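Local atomic coordinates of aminotransferase, class V family protein (Trichomonas vaginalis, PDB entry 5F8V), a protein that probably catalyses the pyridoxal-phosphate-dependent transfer of an amino group between O-phospho-L-serine and 2-oxoglutarate in the serine biosynthesis pathway. Residues W142-D147 with D169-L174; A278-E283 with E356-L361. All blocks are in the same frame, centred on the assembly; numbering follows the deposited sequence.

Contact 1 (W142-D147 with D169-L174); sequences WKLSED and DVPAPL
Two loops, each leading into a parallel strand of the seven-stranded mixed sheet, meet here through Trp142 and Leu144 on one side and Val170 and Pro171 on the other. The contact is wholly apolar, with no hydrogen bond across it. Val170 CG1 is the shared atom. It meets the six-membered part of the Trp142 indole at its edge, in the ring plane, with CZ3 3.8 Å from CG1. The two side chains cross at about a right angle. Trp142 NE1 lies on the far side of the indole and is hydrogen-bonded to Pro137 O.

The same methyl also meets Leu144, whose CD1 is 4.0 Å from Val170 CG1. Val170 CG1 stands anti to its own carbonyl carbon (chi1 -64°), which turns it to both partners. Leu144 CD1 also reaches the proline ring, 3.6 Å from Pro171 CD.

In this sheet of the class-V aminotransferase fold, strands 148-154 and 174-177 are neighbours. Residues 142-147 run up to the first and 169-174 enter the second, so the contact packs the approaches to adjacent strands. Phe151 of strand 148-154 touches Trp142, Leu144 and Val170; the Phe151 and Trp142 rings meet with their planes at about 20°. Beside this apolar group, Asp169 O accepts a hydrogen bond from Arg139 NE. Trp142 is buried, while Pro171 is exposed.

Contact 2 (A278-E283 with E356-L361); sequences AKKVYE and EAVDAL
Val281 and Val358 form the apolar part of a contact between two nearly parallel helices, 267-286 and 355-367. Both belong to the smaller C-terminal domain of the fold-type I aminotransferases, and the contact is plain packing within it. The axes of the two short segments approach to 9.9 Å, and their directions differ by 6°. The two valines are also the closest backbone pair, with 7.0 Å between Val281 CA and Val358 CA. Val358 CG1 does the touching from its side. It lies 3.9 Å from Val281 CG2, and the two side chains cross at about a right angle. In Val358, CG1 is anti to the backbone N (chi1 171°), and this branch reaches the neighbouring helix. The same methyl lies 4.1 Å from Lys280 CB, at the root of the lysine chain. Both valines are buried, and Val281 also touches Met305 of strand 304-307.

The polar part is a salt bridge between Lys280 and Asp359. Lys280 is extended beyond CG, and this carries its ammonium group across to the second helix. Lys280 NZ is 3.3 Å from Asp359 OD1, and the hydrogen bond within the pair is weak. The CB of Asp359 points away from helix 267-286, but its carboxylate comes back nearer to it.

Other residues tie the helices into the fold: Ala357 and Ala360 touch Tyr7 of strand 7-8, and Tyr282 OH is hydrogen-bonded to Ser301 O. Close apolar packing comes from the valine methyls together with Lys280 CB; solvent probably weakens the ion pair, a weak link at the exposed side.

How the contacts relate
Contact 1 and contact 2 lie far apart in the structure, with centres 38 Å apart and nearest atoms about 19 Å apart. They share no helix or strand. Contact 1 joins loops at the entry to two neighbouring strands of the large sheet. Contact 2 joins two helices from the later part of the chain. Both are partly buried, but each mixes core and surface differently. In contact 1 the buried member is an aromatic ring and the exposed one a proline, so the side chains that touch are apolar at both the buried and the exposed end. Contact 2 has a buried valine pair and a charged pair at its outer side.

Contact 1 (W142-D147 with D169-L174)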
loop_
_atom_site.group_PDB
_atom_site.type_symbol
_atom_site.label_atom_id
_atom_site.label_comp_id
_atom_site.label_asym_id
_atom_site.label_seq_id
_atom_site.Cartn_x
_atom_site.Cartn_y
_atom_site.Cartn_z
ATOM N N TRP A 142 -1.865 36.183 -5.590
ATOM C CA TRP A 142 -2.715 35.057 -5.222
ATOM C C TRP A 142 -4.141 35.549 -4.987
ATOM O O TRP A 142 -4.349 36.547 -4.287
ATOM C CB TRP A 142 -2.195 34.381 -3.944
ATOM C CG TRP A 142 -0.823 33.741 -4.061
ATOM C CD1 TRP A 142 0.034 33.800 -5.127
ATOM C CD2 TRP A 142 -0.142 32.991 -3.047
ATOM N NE1 TRP A 142 1.198 33.130 -4.841
ATOM C CE2 TRP A 142 1.116 32.618 -3.575
ATOM C CE3 TRP A 142 -0.482 32.580 -1.750
ATOM C CZ2 TRP A 142 2.042 31.868 -2.848
ATOM C CZ3 TRP A 142 0.439 31.836 -1.022
ATOM C CH2 TRP A 142 1.693 31.490 -1.573
ATOM N N LYS A 143 -5.105 34.847 -5.585
ATOM C CA LYS A 143 -6.531 35.128 -5.417
ATOM C C LYS A 143 -7.136 34.024 -4.555
ATOM O O LYS A 143 -7.422 32.932 -5.047
ATOM C CB LYS A 143 -7.231 35.219 -6.785
ATOM C CG LYS A 143 -7.333 36.633 -7.360
ATOM C CD LYS A 143 -5.980 37.319 -7.490
ATOM C CE LYS A 143 -6.112 38.760 -7.945
ATOM N NZ LYS A 143 -4.800 39.472 -7.894
ATOM N N LEU A 144 -7.304 34.312 -3.264
ATOM C CA LEU A 144 -7.837 33.341 -2.308
ATOM C C LEU A 144 -9.364 33.392 -2.285
ATOM O O LEU A 144 -9.965 34.409 -2.624
ATOM C CB LEU A 144 -7.280 33.599 -0.901
ATOM C CG LEU A 144 -5.771 33.821 -0.747
ATOM C CD1 LEU A 144 -5.408 33.808 0.731
ATOM C CD2 LEU A 144 -4.947 32.797 -1.516
ATOM N N SER A 145 -9.974 32.284 -1.871
ATOM C CA SER A 145 -11.430 32.146 -1.818
ATOM C C SER A 145 -11.941 32.551 -0.443
ATOM O O SER A 145 -11.236 32.401 0.556
ATOM C CB SER A 145 -11.837 30.708 -2.118
ATOM O OG SER A 145 -11.453 30.349 -3.430
ATOM N N GLU A 146 -13.175 33.045 -0.400
ATOM C CA GLU A 146 -13.738 33.633 0.817
ATOM C C GLU A 146 -13.869 32.609 1.943
ATOM O O GLU A 146 -13.360 32.823 3.045
ATOM C CB GLU A 146 -15.106 34.278 0.529
ATOM C CG GLU A 146 -15.628 35.179 1.645
ATOM C CD GLU A 146 -17.107 35.509 1.492
ATOM O OE1 GLU A 146 -17.891 35.184 2.413
ATOM O OE2 GLU A 146 -17.487 36.090 0.450
ATOM N N ASP A 147 -14.539 31.500 1.652
ATOM C CA ASP A 147 -14.848 30.482 2.660
ATOM C C ASP A 147 -14.048 29.207 2.371
ATOM O O ASP A 147 -14.609 28.126 2.245
ATOM C CB ASP A 147 -16.364 30.211 2.666
ATOM C CG ASP A 147 -16.801 29.305 3.808
ATOM O OD1 ASP A 147 -16.342 29.497 4.955
ATOM O OD2 ASP A 147 -17.606 28.390 3.550
ATOM N N ASP A 169 1.939 32.323 4.075
ATOM C CA ASP A 169 1.080 33.018 5.022
ATOM C C ASP A 169 -0.291 33.234 4.375
ATOM O O ASP A 169 -0.443 34.081 3.494
ATOM C CB ASP A 169 1.723 34.356 5.408
ATOM C CG ASP A 169 0.972 35.083 6.511
ATOM O OD1 ASP A 169 0.246 34.427 7.297
ATOM O OD2 ASP A 169 1.131 36.322 6.604
ATOM N N VAL A 170 -1.270 32.434 4.790
ATOM C CA VAL A 170 -2.637 32.535 4.286
ATOM C C VAL A 170 -3.626 32.264 5.419
ATOM O O VAL A 170 -3.271 31.606 6.405
ATOM C CB VAL A 170 -2.914 31.558 3.114
ATOM C CG1 VAL A 170 -2.056 31.905 1.906
ATOM C CG2 VAL A 170 -2.718 30.109 3.532
ATOM N N PRO A 171 -4.871 32.767 5.291
ATOM C CA PRO A 171 -5.825 32.556 6.389
ATOM C C PRO A 171 -6.167 31.083 6.640
ATOM O O PRO A 171 -6.061 30.625 7.778
ATOM C CB PRO A 171 -7.059 33.347 5.933
ATOM C CG PRO A 171 -6.504 34.414 5.044
ATOM C CD PRO A 171 -5.413 33.705 4.285
ATOM N N ALA A 172 -6.526 30.347 5.585
ATOM C CA ALA A 172 -6.964 28.958 5.744
ATOM C C ALA A 172 -5.812 28.048 6.201
ATOM O O ALA A 172 -4.636 28.372 5.970
ATOM C CB ALA A 172 -7.585 28.436 4.458
ATOM N N PRO A 173 -6.143 26.924 6.869
ATOM C CA PRO A 173 -5.091 25.981 7.263
ATOM C C PRO A 173 -4.411 25.323 6.059
ATOM O O PRO A 173 -5.055 25.071 5.040
ATOM C CB PRO A 173 -5.829 24.943 8.124
ATOM C CG PRO A 173 -7.274 25.136 7.839
ATOM C CD PRO A 173 -7.445 26.577 7.468
ATOM N N LEU A 174 -3.116 25.072 6.190
ATOM C CA LEU A 174 -2.309 24.536 5.095
ATOM C C LEU A 174 -2.466 23.032 5.006
ATOM O O LEU A 174 -2.460 22.332 6.034
ATOM C CB LEU A 174 -0.832 24.860 5.310
ATOM C CG LEU A 174 -0.441 26.341 5.362
ATOM C CD1 LEU A 174 0.963 26.480 5.928
ATOM C CD2 LEU A 174 -0.545 26.994 3.992
#

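Contact 2 (A278-E283 with E356-L361)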
loop_
_atom_site.group_PDB
_atom_site.type_symbol
_atom_site.label_atom_id
_atom_site.label_comp_id
_atom_site.label_asym_id
_atom_site.label_seq_id
_atom_site.Cartn_x
_atom_site.Cartn_y
_atom_site.Cartn_z
ATOM N N ALA A 278 23.319 19.954 -2.536
ATOM C CA ALA A 278 22.628 20.797 -3.533
ATOM C C ALA A 278 23.504 21.925 -4.076
ATOM O O ALA A 278 23.523 22.161 -5.280
ATOM C CB ALA A 278 21.342 21.375 -2.964
ATOM N N LYS A 279 24.233 22.594 -3.186
ATOM C CA LYS A 279 25.123 23.711 -3.554
ATOM C C LYS A 279 26.202 23.271 -4.563
ATOM O O LYS A 279 26.436 23.950 -5.566
ATOM C CB LYS A 279 25.767 24.300 -2.294
ATOM C CG LYS A 279 26.569 25.578 -2.502
ATOM C CD LYS A 279 27.396 25.896 -1.261
ATOM C CE LYS A 279 28.122 27.235 -1.383
ATOM N NZ LYS A 279 27.174 28.385 -1.289
ATOM N N LYS A 280 26.826 22.128 -4.297
ATOM C CA LYS A 280 27.767 21.508 -5.247
ATOM C C LYS A 280 27.123 21.234 -6.619
ATOM O O LYS A 280 27.710 21.561 -7.646
ATOM C CB LYS A 280 28.343 20.206 -4.675
ATOM C CG LYS A 280 29.302 20.392 -3.499
ATOM C CD LYS A 280 29.919 19.055 -3.093
ATOM C CE LYS A 280 31.132 19.238 -2.185
ATOM N NZ LYS A 280 31.670 17.933 -1.701
ATOM N N VAL A 281 25.914 20.672 -6.633
ATOM C CA VAL A 281 25.252 20.334 -7.898
ATOM C C VAL A 281 24.917 21.622 -8.662
ATOM O O VAL A 281 25.159 21.694 -9.864
ATOM C CB VAL A 281 23.983 19.466 -7.719
ATOM C CG1 VAL A 281 23.294 19.219 -9.051
ATOM C CG2 VAL A 281 24.303 18.134 -7.051
ATOM N N TYR A 282 24.385 22.633 -7.964
ATOM C CA TYR A 282 24.021 23.904 -8.611
ATOM C C TYR A 282 25.227 24.689 -9.107
ATOM O O TYR A 282 25.159 25.300 -10.168
ATOM C CB TYR A 282 23.146 24.793 -7.700
ATOM C CG TYR A 282 21.717 24.308 -7.595
ATOM C CD1 TYR A 282 20.924 24.196 -8.731
ATOM C CD2 TYR A 282 21.150 23.952 -6.358
ATOM C CE1 TYR A 282 19.620 23.754 -8.657
ATOM C CE2 TYR A 282 19.830 23.509 -6.274
ATOM C CZ TYR A 282 19.066 23.414 -7.435
ATOM O OH TYR A 282 17.754 22.968 -7.416
ATOM N N GLU A 283 26.314 24.687 -8.343
ATOM C CA GLU A 283 27.561 25.302 -8.797
ATOM C C GLU A 283 28.149 24.557 -10.020
ATOM O O GLU A 283 28.723 25.193 -10.888
ATOM C CB GLU A 283 28.580 25.451 -7.647
ATOM C CG GLU A 283 29.992 25.917 -8.027
ATOM C CD GLU A 283 30.063 27.303 -8.682
ATOM O OE1 GLU A 283 29.098 27.745 -9.344
ATOM O OE2 GLU A 283 31.118 27.965 -8.551
ATOM N N GLU A 356 29.606 11.015 -1.946
ATOM C CA GLU A 356 30.399 10.393 -2.992
ATOM C C GLU A 356 29.687 10.395 -4.353
ATOM O O GLU A 356 30.328 10.603 -5.371
ATOM C CB GLU A 356 30.728 8.958 -2.606
ATOM C CG GLU A 356 31.810 8.329 -3.448
ATOM C CD GLU A 356 32.168 6.952 -2.951
ATOM O OE1 GLU A 356 31.441 5.991 -3.268
ATOM O OE2 GLU A 356 33.177 6.841 -2.241
ATOM N N ALA A 357 28.377 10.135 -4.356
ATOM C CA ALA A 357 27.586 10.133 -5.594
ATOM C C ALA A 357 27.562 11.512 -6.243
ATOM O O ALA A 357 27.754 11.634 -7.460
ATOM C CB ALA A 357 26.166 9.653 -5.331
ATOM N N VAL A 358 27.333 12.535 -5.421
ATOM C CA VAL A 358 27.347 13.916 -5.876
ATOM C C VAL A 358 28.733 14.287 -6.434
ATOM O O VAL A 358 28.813 14.931 -7.484
ATOM C CB VAL A 358 26.923 14.903 -4.758
ATOM C CG1 VAL A 358 27.159 16.347 -5.181
ATOM C CG2 VAL A 358 25.456 14.695 -4.373
ATOM N N ASP A 359 29.798 13.903 -5.730
ATOM C CA ASP A 359 31.181 14.100 -6.227
ATOM C C ASP A 359 31.425 13.458 -7.600
ATOM O O ASP A 359 32.039 14.067 -8.460
ATOM C CB ASP A 359 32.223 13.536 -5.253
ATOM C CG ASP A 359 32.488 14.430 -4.053
ATOM O OD1 ASP A 359 32.087 15.598 -4.019
ATOM O OD2 ASP A 359 33.138 13.945 -3.108
ATOM N N ALA A 360 30.956 12.232 -7.786
ATOM C CA ALA A 360 31.022 11.554 -9.089
ATOM C C ALA A 360 30.195 12.253 -10.185
ATOM O O ALA A 360 30.629 12.324 -11.343
ATOM C CB ALA A 360 30.577 10.116 -8.949
ATOM N N LEU A 361 29.025 12.777 -9.818
ATOM C CA LEU A 361 28.206 13.541 -10.761
ATOM C C LEU A 361 28.891 14.838 -11.200
ATOM O O LEU A 361 28.943 15.136 -12.390
ATOM C CB LEU A 361 26.824 13.849 -10.166
ATOM C CG LEU A 361 25.878 14.646 -11.064
ATOM C CD1 LEU A 361 25.645 13.914 -12.387
ATOM C CD2 LEU A 361 24.571 14.931 -10.340
#